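Local coordinates for sister chromatid cohesion protein (Chaetomium thermophilum, PDB 5T8V) that probably loads cohesin onto chromatin as part of the SCC2 loader, of which this chain is the C-terminal, HEAT-repeat portion, at residues L232-A237 with G252-A257; I716-S721 with E753-A758; P941-V946 with H993-E998; L1232-L1237 with K1247-L1252. All coordinates share one frame; numbering follows the deposited sequence.

Contact 1. Residues L232-A237 with G252-A257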
# COMPACT_ATOMS: atom_id res chain seq x y z
N LEU A 232 -17.09 -36.34 19.23
CA LEU A 232 -16.02 -35.51 18.70
C LEU A 232 -16.00 -34.14 19.38
O LEU A 232 -14.93 -33.60 19.66
CB LEU A 232 -16.18 -35.36 17.19
CG LEU A 232 -15.10 -34.60 16.43
CD1 LEU A 232 -13.78 -35.35 16.45
CD2 LEU A 232 -15.56 -34.35 15.01
N PHE A 233 -17.18 -33.58 19.65
CA PHE A 233 -17.31 -32.27 20.27
C PHE A 233 -17.54 -32.35 21.77
O PHE A 233 -18.20 -31.48 22.35
CB PHE A 233 -18.45 -31.49 19.60
CG PHE A 233 -18.32 -31.41 18.10
CD1 PHE A 233 -17.56 -30.42 17.51
CD2 PHE A 233 -18.95 -32.35 17.29
CE1 PHE A 233 -17.44 -30.35 16.13
CE2 PHE A 233 -18.83 -32.28 15.92
CZ PHE A 233 -18.07 -31.29 15.33
N ILE A 234 -17.01 -33.39 22.41
CA ILE A 234 -17.10 -33.50 23.86
C ILE A 234 -16.43 -32.29 24.50
O ILE A 234 -15.41 -31.80 24.02
CB ILE A 234 -16.44 -34.82 24.32
CG1 ILE A 234 -16.54 -34.97 25.84
CG2 ILE A 234 -14.99 -34.88 23.87
CD1 ILE A 234 -16.13 -36.34 26.33
N GLU A 235 -17.03 -31.80 25.59
CA GLU A 235 -16.54 -30.59 26.25
C GLU A 235 -15.67 -30.97 27.44
O GLU A 235 -16.09 -30.94 28.60
CB GLU A 235 -17.71 -29.70 26.67
CG GLU A 235 -18.01 -28.59 25.68
CD GLU A 235 -18.73 -27.42 26.33
OE1 GLU A 235 -19.74 -27.65 27.03
OE2 GLU A 235 -18.27 -26.27 26.14
N THR A 236 -14.43 -31.31 27.13
CA THR A 236 -13.41 -31.44 28.17
C THR A 236 -13.27 -30.12 28.91
O THR A 236 -13.47 -29.04 28.35
CB THR A 236 -12.07 -31.84 27.54
OG1 THR A 236 -12.20 -33.14 26.94
CG2 THR A 236 -10.97 -31.88 28.58
N ALA A 237 -12.93 -30.21 30.19
CA ALA A 237 -12.77 -29.01 31.01
C ALA A 237 -11.45 -28.32 30.68
O ALA A 237 -10.52 -28.91 30.14
CB ALA A 237 -12.82 -29.37 32.49
N GLY A 252 -9.11 -39.31 25.37
CA GLY A 252 -9.14 -40.64 24.79
C GLY A 252 -10.44 -40.92 24.07
O GLY A 252 -10.44 -41.52 22.99
N PHE A 253 -11.56 -40.49 24.65
CA PHE A 253 -12.83 -40.65 23.94
C PHE A 253 -12.80 -39.92 22.60
O PHE A 253 -13.19 -40.48 21.57
CB PHE A 253 -13.99 -40.15 24.80
CG PHE A 253 -14.45 -41.14 25.81
CD1 PHE A 253 -15.17 -42.26 25.42
CD2 PHE A 253 -14.17 -40.97 27.15
CE1 PHE A 253 -15.59 -43.18 26.35
CE2 PHE A 253 -14.59 -41.89 28.08
CZ PHE A 253 -15.31 -42.99 27.68
N ARG A 254 -12.35 -38.66 22.59
CA ARG A 254 -12.25 -37.91 21.34
C ARG A 254 -11.47 -38.70 20.29
O ARG A 254 -11.90 -38.83 19.14
CB ARG A 254 -11.60 -36.55 21.60
CG ARG A 254 -12.02 -35.45 20.65
CD ARG A 254 -11.61 -34.08 21.19
NE ARG A 254 -10.18 -34.02 21.51
CZ ARG A 254 -9.61 -33.05 22.21
NH1 ARG A 254 -10.34 -32.03 22.67
NH2 ARG A 254 -8.31 -33.08 22.45
N LEU A 255 -10.32 -39.24 20.69
CA LEU A 255 -9.49 -39.99 19.74
C LEU A 255 -10.22 -41.21 19.21
O LEU A 255 -10.23 -41.46 18.00
CB LEU A 255 -8.17 -40.39 20.41
CG LEU A 255 -7.01 -39.44 20.14
CD1 LEU A 255 -5.90 -39.63 21.15
CD2 LEU A 255 -6.50 -39.65 18.72
N VAL A 256 -10.83 -42.00 20.10
CA VAL A 256 -11.59 -43.16 19.66
C VAL A 256 -12.65 -42.75 18.64
O VAL A 256 -12.88 -43.44 17.64
CB VAL A 256 -12.22 -43.87 20.87
CG1 VAL A 256 -13.33 -44.83 20.44
CG2 VAL A 256 -11.15 -44.63 21.64
N ALA A 257 -13.31 -41.61 18.88
CA ALA A 257 -14.33 -41.14 17.95
C ALA A 257 -13.72 -40.83 16.59
O ALA A 257 -14.28 -41.22 15.55
CB ALA A 257 -15.04 -39.92 18.51
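Leu232 and Arg254 mark the point where two stretches of backbone almost meet: Leu232 CA lies 5.2 Å from Arg254 CA, as the chain runs out of helix 218-232 and brushes the flank of helix 247-267. With the main chains so near, the contact is made largely by backbone atoms of Leu232 against side-chain carbons of helix 247-267. The carbonyl of Leu232 faces the aliphatic stem of Arg254, whose CG stands 3.6 Å from Leu232 O, with Arg254 CD at 3.7 Å from the same oxygen. This is van der Waals packing, and no hydrogen bond joins the two segments. With chi1 at -152° the stem of Arg254 swings away from its own nitrogen and runs past the Leu232 carbonyl oxygen, and a bend at chi3 (54°) then turns the guanidinium onward. One turn later, Ala257 puts its methyl CB 4.2 Å from Leu232 N. HEAT-repeat solenoids are built from helices that follow one another in sequence and pack side by side, and here the loop between two such helices folds back against the second of them. Ile234 directs its CB at that helix, and the branch Ile234 CG2 lies 4.4 Å from Arg254 CD, a loose contact; the side chain also packs on Phe250 and on Ile167, Met168 and Ala171 of helix 149-172. Phe253 turns its ring away from the loop, to Ile167 and to Leu204 of helix 190-213. The buried polar end of Arg254 is taken up outside both segments, where NH2 hydrogen-bonds to Thr294 O.

Contact 2. Residues I716-S721 with E753-A758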
# COMPACT_ATOMS: atom_id res chain seq x y z
N ILE A 716 15.17 9.39 8.44
CA ILE A 716 16.29 8.97 7.61
C ILE A 716 17.44 9.96 7.73
O ILE A 716 18.62 9.58 7.76
CB ILE A 716 15.84 8.81 6.14
CG1 ILE A 716 14.75 7.74 6.04
CG2 ILE A 716 17.03 8.43 5.27
CD1 ILE A 716 14.01 7.73 4.72
N TYR A 717 17.12 11.26 7.79
CA TYR A 717 18.17 12.26 7.96
C TYR A 717 18.97 11.99 9.22
O TYR A 717 20.20 12.11 9.22
CB TYR A 717 17.56 13.66 8.00
CG TYR A 717 18.58 14.78 8.09
CD1 TYR A 717 19.20 15.09 9.29
CD2 TYR A 717 18.93 15.51 6.96
CE1 TYR A 717 20.13 16.11 9.37
CE2 TYR A 717 19.86 16.53 7.04
CZ TYR A 717 20.46 16.82 8.25
OH TYR A 717 21.39 17.84 8.33
N LEU A 718 18.30 11.63 10.32
CA LEU A 718 19.02 11.35 11.55
C LEU A 718 19.80 10.04 11.45
O LEU A 718 20.90 9.93 12.00
CB LEU A 718 18.05 11.30 12.73
CG LEU A 718 17.29 12.59 13.05
CD1 LEU A 718 16.43 12.41 14.29
CD2 LEU A 718 18.24 13.78 13.23
N ARG A 719 19.25 9.04 10.76
CA ARG A 719 19.93 7.75 10.66
C ARG A 719 21.19 7.84 9.82
O ARG A 719 22.28 7.48 10.27
CB ARG A 719 18.99 6.70 10.07
CG ARG A 719 17.86 6.26 10.97
CD ARG A 719 17.29 4.92 10.52
NE ARG A 719 15.84 4.96 10.35
CZ ARG A 719 15.20 5.01 9.18
NH1 ARG A 719 15.87 5.01 8.03
NH2 ARG A 719 13.88 5.04 9.16
N ASN A 720 21.06 8.32 8.59
CA ASN A 720 22.12 8.23 7.59
C ASN A 720 23.02 9.46 7.67
O ASN A 720 22.54 10.59 7.63
CB ASN A 720 21.52 8.10 6.20
CG ASN A 720 22.38 7.28 5.27
OD1 ASN A 720 23.59 7.46 5.20
ND2 ASN A 720 21.75 6.37 4.53
N SER A 721 24.33 9.22 7.76
CA SER A 721 25.31 10.30 7.78
C SER A 721 25.78 10.70 6.39
O SER A 721 26.64 11.58 6.27
CB SER A 721 26.52 9.89 8.63
OG SER A 721 27.14 8.73 8.11
N GLU A 753 14.20 23.07 12.36
CA GLU A 753 14.72 23.51 13.65
C GLU A 753 15.36 22.35 14.40
O GLU A 753 16.38 22.52 15.07
CB GLU A 753 13.61 24.14 14.50
CG GLU A 753 12.91 25.33 13.86
CD GLU A 753 11.95 26.02 14.81
OE1 GLU A 753 12.04 25.78 16.03
OE2 GLU A 753 11.09 26.80 14.33
N GLU A 754 14.77 21.16 14.29
CA GLU A 754 15.29 20.02 15.04
C GLU A 754 16.62 19.54 14.48
O GLU A 754 17.58 19.32 15.23
CB GLU A 754 14.27 18.89 15.04
CG GLU A 754 14.68 17.69 15.89
CD GLU A 754 13.60 16.63 15.96
OE1 GLU A 754 12.45 16.92 15.54
OE2 GLU A 754 13.89 15.51 16.43
N ILE A 755 16.71 19.36 13.16
CA ILE A 755 17.87 18.72 12.56
C ILE A 755 19.03 19.68 12.29
O ILE A 755 20.18 19.24 12.20
CB ILE A 755 17.50 17.99 11.26
CG1 ILE A 755 16.97 18.98 10.21
CG2 ILE A 755 16.47 16.90 11.54
CD1 ILE A 755 16.68 18.36 8.85
N TRP A 756 18.76 20.98 12.15
CA TRP A 756 19.79 21.97 11.87
C TRP A 756 20.11 22.86 13.06
O TRP A 756 21.29 23.06 13.38
CB TRP A 756 19.38 22.85 10.68
CG TRP A 756 19.76 22.28 9.34
CD1 TRP A 756 20.00 20.97 9.03
CD2 TRP A 756 19.97 23.02 8.13
NE1 TRP A 756 20.33 20.85 7.70
CE2 TRP A 756 20.32 22.10 7.13
CE3 TRP A 756 19.89 24.38 7.80
CZ2 TRP A 756 20.59 22.48 5.82
CZ3 TRP A 756 20.16 24.76 6.49
CH2 TRP A 756 20.50 23.81 5.52
N PHE A 757 19.10 23.40 13.72
CA PHE A 757 19.31 24.36 14.80
C PHE A 757 18.89 23.79 16.14
O PHE A 757 17.96 24.29 16.78
CB PHE A 757 18.55 25.65 14.50
CG PHE A 757 18.77 26.18 13.11
CD1 PHE A 757 19.97 26.76 12.76
CD2 PHE A 757 17.77 26.09 12.16
CE1 PHE A 757 20.18 27.25 11.49
CE2 PHE A 757 17.97 26.57 10.88
CZ PHE A 757 19.18 27.15 10.54
N ALA A 758 19.58 22.74 16.59
CA ALA A 758 19.33 22.13 17.88
C ALA A 758 20.65 21.87 18.59
O ALA A 758 21.67 21.64 17.94
CB ALA A 758 18.55 20.82 17.74
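The hydroxyl of Tyr717 is met by the indole of Trp756, whose NE1 donates to Tyr717 OH over 3.3 Å. The N-H is bent well off the line to the oxygen, at 126°, so the bond is weak; Trp756 CD1 comes nearly as close, 3.5 Å from Tyr717 OH. The hydroxyl approaches the indole at its edge, near the ring plane, and the two side chains cross at about a right angle. Most of the packing is apolar and falls to Ile755. Its CD1 methyl sits over the centre of the Tyr717 ring, 3.9 Å from the centroid and only 1° off the ring normal, a well-centred CH-pi contact. Ile755 CG1 lies between the backbone nitrogen and carbonyl carbon (chi1 62°), and from there the terminal methyl is carried out across the aromatic face. The branch point also touches the ring, with Ile755 CB 3.7 Å from Tyr717 CE1. The other branch, Ile755 CG2, turns to Leu718 and meets its CD2 at 4.0 Å, extending the seam to the more exposed side of helix 703-719. The seam joins the C-terminal ends of helices 703-719 and 742-755, within the PDS5-related region of the solenoid. The intervening helix 723-735 packs Leu733 on Ile755 and Ala730 and Leu734 on Trp756, and supplies Arg726 for a cation-pi contact with Tyr717; helix 773-786 adds Leu779 against Tyr717 and Met780 against Trp756.

Contact 3. Residues P941-V946 with H993-E998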
# COMPACT_ATOMS: atom_id res chain seq x y z
N PRO A 941 32.90 62.29 -0.99
CA PRO A 941 33.38 61.36 -2.04
C PRO A 941 32.27 60.87 -2.96
O PRO A 941 32.46 60.83 -4.18
CB PRO A 941 34.01 60.22 -1.23
CG PRO A 941 33.57 60.41 0.18
CD PRO A 941 33.33 61.87 0.35
N LEU A 942 31.11 60.51 -2.40
CA LEU A 942 29.99 60.11 -3.24
C LEU A 942 29.56 61.25 -4.16
O LEU A 942 29.44 61.07 -5.38
CB LEU A 942 28.82 59.66 -2.36
CG LEU A 942 28.97 58.30 -1.68
CD1 LEU A 942 27.83 58.07 -0.69
CD2 LEU A 942 29.00 57.19 -2.71
N ALA A 943 29.33 62.43 -3.59
CA ALA A 943 28.97 63.59 -4.41
C ALA A 943 29.97 63.81 -5.53
O ALA A 943 29.60 64.15 -6.65
CB ALA A 943 28.86 64.84 -3.53
N ARG A 944 31.26 63.61 -5.24
CA ARG A 944 32.29 63.76 -6.26
C ARG A 944 32.12 62.72 -7.35
O ARG A 944 32.27 63.02 -8.54
CB ARG A 944 33.67 63.65 -5.61
CG ARG A 944 34.84 63.85 -6.56
CD ARG A 944 36.17 63.66 -5.84
NE ARG A 944 36.30 62.31 -5.29
CZ ARG A 944 37.33 61.89 -4.55
NH1 ARG A 944 38.32 62.72 -4.26
NH2 ARG A 944 37.36 60.65 -4.10
N LEU A 945 31.81 61.48 -6.97
CA LEU A 945 31.56 60.44 -7.97
C LEU A 945 30.40 60.81 -8.87
O LEU A 945 30.50 60.76 -10.11
CB LEU A 945 31.31 59.11 -7.26
CG LEU A 945 30.95 57.90 -8.12
CD1 LEU A 945 32.01 57.65 -9.18
CD2 LEU A 945 30.78 56.68 -7.23
N VAL A 946 29.27 61.20 -8.28
CA VAL A 946 28.09 61.57 -9.06
C VAL A 946 28.41 62.73 -9.99
O VAL A 946 28.08 62.71 -11.18
CB VAL A 946 26.91 61.91 -8.12
CG1 VAL A 946 25.67 62.30 -8.92
CG2 VAL A 946 26.61 60.74 -7.19
N HIS A 993 22.65 69.89 -1.48
CA HIS A 993 22.19 70.66 -2.63
C HIS A 993 23.13 71.79 -3.00
O HIS A 993 22.94 72.42 -4.05
CB HIS A 993 20.79 71.22 -2.36
CG HIS A 993 20.72 72.11 -1.15
ND1 HIS A 993 20.71 71.62 0.14
CD2 HIS A 993 20.65 73.46 -1.05
CE1 HIS A 993 20.63 72.63 0.99
NE2 HIS A 993 20.60 73.76 0.29
N GLU A 994 24.15 72.07 -2.18
CA GLU A 994 25.12 73.10 -2.49
C GLU A 994 26.40 72.55 -3.10
O GLU A 994 27.03 73.23 -3.92
CB GLU A 994 25.48 73.88 -1.22
CG GLU A 994 25.70 75.37 -1.45
CD GLU A 994 24.44 76.08 -1.92
OE1 GLU A 994 23.33 75.58 -1.63
OE2 GLU A 994 24.56 77.14 -2.58
N MET A 995 26.79 71.32 -2.74
CA MET A 995 27.97 70.71 -3.35
C MET A 995 27.82 70.55 -4.86
O MET A 995 28.83 70.49 -5.56
CB MET A 995 28.23 69.34 -2.71
CG MET A 995 29.35 68.53 -3.35
SD MET A 995 30.96 69.36 -3.28
CE MET A 995 31.97 68.20 -4.21
N PHE A 996 26.59 70.50 -5.36
CA PHE A 996 26.36 70.30 -6.79
C PHE A 996 26.26 71.61 -7.56
O PHE A 996 26.58 71.65 -8.75
CB PHE A 996 25.09 69.48 -7.01
CG PHE A 996 25.26 68.01 -6.74
CD1 PHE A 996 25.20 67.52 -5.45
CD2 PHE A 996 25.49 67.13 -7.78
CE1 PHE A 996 25.36 66.17 -5.20
CE2 PHE A 996 25.65 65.78 -7.54
CZ PHE A 996 25.58 65.30 -6.25
N LYS A 997 25.82 72.69 -6.91
CA LYS A 997 25.69 73.96 -7.63
C LYS A 997 27.04 74.54 -7.99
O LYS A 997 27.15 75.31 -8.95
CB LYS A 997 24.88 74.96 -6.81
CG LYS A 997 24.39 76.15 -7.63
CD LYS A 997 23.91 77.30 -6.76
CE LYS A 997 23.48 78.48 -7.62
NZ LYS A 997 23.08 79.66 -6.81
N GLU A 998 28.09 74.20 -7.23
CA GLU A 998 29.42 74.74 -7.52
C GLU A 998 29.93 74.27 -8.87
O GLU A 998 30.73 74.97 -9.51
CB GLU A 998 30.40 74.34 -6.41
CG GLU A 998 29.94 74.69 -5.00
CD GLU A 998 29.54 76.14 -4.85
OE1 GLU A 998 28.36 76.47 -5.10
OE2 GLU A 998 30.41 76.97 -4.50
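The ring of Phe996 meets Val946 with its edge: Val946 CG1 lies close to the ring plane, 3.7 Å from Phe996 CE2, and the two side chains cross at about a right angle. Ala943, one turn earlier on helix 940-960, comes to the same ring obliquely, its CB 4.1 Å from Phe996 CE1. With CG anti to its carbonyl carbon (chi1 -77°), Phe996 sends the outer rim of the ring to the helix, where it spans the step from Ala943 to Val946. Met995 packs beside Phe996 on the same methyl, its CG 3.7 Å from Ala943 CB, before the chain bends at chi2 (60°) and continues to Glu940 and Ile947. An alanine in place of Phe996 is likely to leave Val946 without its partner in this segment and open a gap beside Ala943, Ile947 and Val1008. The contact joins helix 940-960 to the segment between helices 969-986 and 1009-1016 of the helical-repeat solenoid, and the short side chain of Ala943 is consistent with their close approach. No hydrogen bond or charge pair crosses here, so the cohesion of these two segments rests on apolar burial and fit alone.

Contact 4. Residues L1232-L1237 with K1247-L1252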
# COMPACT_ATOMS: atom_id res chain seq x y z
N LEU A 1232 -10.79 27.27 -14.63
CA LEU A 1232 -10.45 28.26 -13.61
C LEU A 1232 -11.64 29.17 -13.34
O LEU A 1232 -12.06 29.36 -12.19
CB LEU A 1232 -9.23 29.08 -14.03
CG LEU A 1232 -7.87 28.40 -14.18
CD1 LEU A 1232 -7.66 27.31 -13.13
CD2 LEU A 1232 -7.68 27.85 -15.59
N PHE A 1233 -12.20 29.75 -14.41
CA PHE A 1233 -13.35 30.63 -14.28
C PHE A 1233 -14.41 30.02 -13.36
O PHE A 1233 -14.71 30.54 -12.29
CB PHE A 1233 -13.93 30.93 -15.67
CG PHE A 1233 -14.77 32.17 -15.74
CD1 PHE A 1233 -15.32 32.74 -14.60
CD2 PHE A 1233 -15.02 32.77 -16.96
CE1 PHE A 1233 -16.09 33.89 -14.68
CE2 PHE A 1233 -15.79 33.92 -17.05
CZ PHE A 1233 -16.33 34.47 -15.91
N MET A 1234 -14.97 28.88 -13.78
CA MET A 1234 -16.01 28.24 -12.98
C MET A 1234 -15.51 27.89 -11.58
O MET A 1234 -16.28 27.95 -10.62
CB MET A 1234 -16.53 27.00 -13.69
CG MET A 1234 -17.40 27.31 -14.89
SD MET A 1234 -18.54 25.98 -15.31
CE MET A 1234 -19.61 25.98 -13.88
N GLU A 1235 -14.23 27.54 -11.45
CA GLU A 1235 -13.70 27.27 -10.12
C GLU A 1235 -13.86 28.48 -9.22
O GLU A 1235 -14.27 28.36 -8.06
CB GLU A 1235 -12.23 26.84 -10.20
CG GLU A 1235 -11.68 26.31 -8.89
CD GLU A 1235 -10.37 25.56 -9.06
OE1 GLU A 1235 -9.31 26.21 -9.08
OE2 GLU A 1235 -10.41 24.32 -9.18
N VAL A 1236 -13.57 29.67 -9.74
CA VAL A 1236 -13.78 30.90 -8.97
C VAL A 1236 -15.25 31.07 -8.66
O VAL A 1236 -15.61 31.58 -7.59
CB VAL A 1236 -13.20 32.11 -9.74
CG1 VAL A 1236 -13.50 33.41 -8.99
CG2 VAL A 1236 -11.71 31.94 -9.93
N LEU A 1237 -16.13 30.66 -9.57
CA LEU A 1237 -17.57 30.72 -9.32
C LEU A 1237 -18.04 29.67 -8.33
O LEU A 1237 -19.24 29.61 -8.03
CB LEU A 1237 -18.33 30.58 -10.63
CG LEU A 1237 -18.59 31.87 -11.41
CD1 LEU A 1237 -19.64 32.71 -10.71
CD2 LEU A 1237 -17.31 32.68 -11.58
N LYS A 1247 -26.72 30.67 -13.96
CA LYS A 1247 -26.93 31.65 -15.02
C LYS A 1247 -25.70 31.76 -15.91
O LYS A 1247 -25.81 31.88 -17.13
CB LYS A 1247 -27.29 33.01 -14.43
CG LYS A 1247 -27.70 34.05 -15.47
CD LYS A 1247 -28.92 33.60 -16.27
CE LYS A 1247 -29.38 34.67 -17.25
NZ LYS A 1247 -28.35 34.94 -18.29
N PHE A 1248 -24.50 31.72 -15.31
CA PHE A 1248 -23.28 31.77 -16.11
C PHE A 1248 -23.33 30.70 -17.20
O PHE A 1248 -23.20 31.00 -18.39
CB PHE A 1248 -22.05 31.58 -15.22
CG PHE A 1248 -20.77 31.44 -15.99
CD1 PHE A 1248 -20.20 32.53 -16.63
CD2 PHE A 1248 -20.14 30.21 -16.08
CE1 PHE A 1248 -19.02 32.39 -17.34
CE2 PHE A 1248 -18.96 30.07 -16.79
CZ PHE A 1248 -18.40 31.16 -17.42
N LEU A 1249 -23.54 29.45 -16.80
CA LEU A 1249 -23.73 28.38 -17.77
C LEU A 1249 -24.78 28.78 -18.80
O LEU A 1249 -24.54 28.73 -20.01
CB LEU A 1249 -24.14 27.09 -17.06
CG LEU A 1249 -23.12 26.48 -16.10
CD1 LEU A 1249 -23.71 25.26 -15.42
CD2 LEU A 1249 -21.83 26.12 -16.83
N GLU A 1250 -25.95 29.22 -18.34
CA GLU A 1250 -26.99 29.64 -19.26
C GLU A 1250 -26.47 30.73 -20.20
O GLU A 1250 -26.68 30.66 -21.42
CB GLU A 1250 -28.22 30.13 -18.49
CG GLU A 1250 -28.94 29.02 -17.75
CD GLU A 1250 -30.21 29.50 -17.08
OE1 GLU A 1250 -30.35 30.72 -16.86
OE2 GLU A 1250 -31.07 28.65 -16.77
N LYS A 1251 -25.75 31.71 -19.65
CA LYS A 1251 -25.20 32.76 -20.50
C LYS A 1251 -24.30 32.17 -21.58
O LYS A 1251 -24.37 32.57 -22.75
CB LYS A 1251 -24.43 33.78 -19.65
CG LYS A 1251 -23.85 34.96 -20.45
CD LYS A 1251 -24.87 35.61 -21.39
CE LYS A 1251 -26.11 36.11 -20.67
NZ LYS A 1251 -25.82 37.23 -19.72
N LEU A 1252 -23.46 31.20 -21.21
CA LEU A 1252 -22.67 30.49 -22.22
C LEU A 1252 -23.57 30.01 -23.35
O LEU A 1252 -23.32 30.30 -24.52
CB LEU A 1252 -21.93 29.31 -21.58
CG LEU A 1252 -20.60 29.61 -20.89
CD1 LEU A 1252 -20.20 28.45 -19.99
CD2 LEU A 1252 -19.53 29.89 -21.92
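Phe1248 is the main projection of this contact, and Phe1233 and Met1234 form the notch that receives it. One corner of its ring, Phe1248 CE1, sits over the face of Phe1233, 3.6 Å from Phe1233 CE2. The rings form an edge-to-face pair with centroids 4.6 Å apart and planes at 50°, tilted rather than strictly T-shaped. Across the same ring, Phe1248 CE2 rests 3.7 Å from Met1234 CG, so the outer end of the phenylalanine is lodged between an aromatic face and an aliphatic chain. Met1234 is itself a bump: its SD lies 3.6 Å from Leu1249 CD2, and the bend at chi3 (66°) folds the CE methyl back onto the same CD2, at 3.7 Å. Replacing Phe1233 by a serine would probably strip Phe1248 of the aromatic face beneath its edge and leave the ring freer to tilt. The axes of the two short helical segments lie 12.0 Å apart and run roughly antiparallel (151°), a packing of consecutive helices consistent with the protein's HEAT-repeat character. Helix 1200-1213 packs against this junction, with Ile1207 on Phe1233 and Ile1204 and the edge-to-face ring of Tyr1200 on Phe1248; Phe1286, from a nearby loop, lies against Met1234 and Leu1249.

The four contacts follow one another along the chain, each closing before the next opens. Their centres trace a long, bent solenoid: about 62 Å from contact 1 to contact 2, 55 Å from contact 2 to contact 3, and 61 Å from contact 3 to contact 4. The centres of contacts 1 and 3 are about 115 Å apart, on opposite sides of the chain's centre, yet the centre of contact 4 lies only about 49 Å from that of contact 2, since the path turns back. No helix is shared between them. Contact 2 falls in the PDS5-related range and contact 4 in the C-terminal cohesion range. All four are local, joining segments at most 47 residues apart at their nearest ends, as expected of a solenoid.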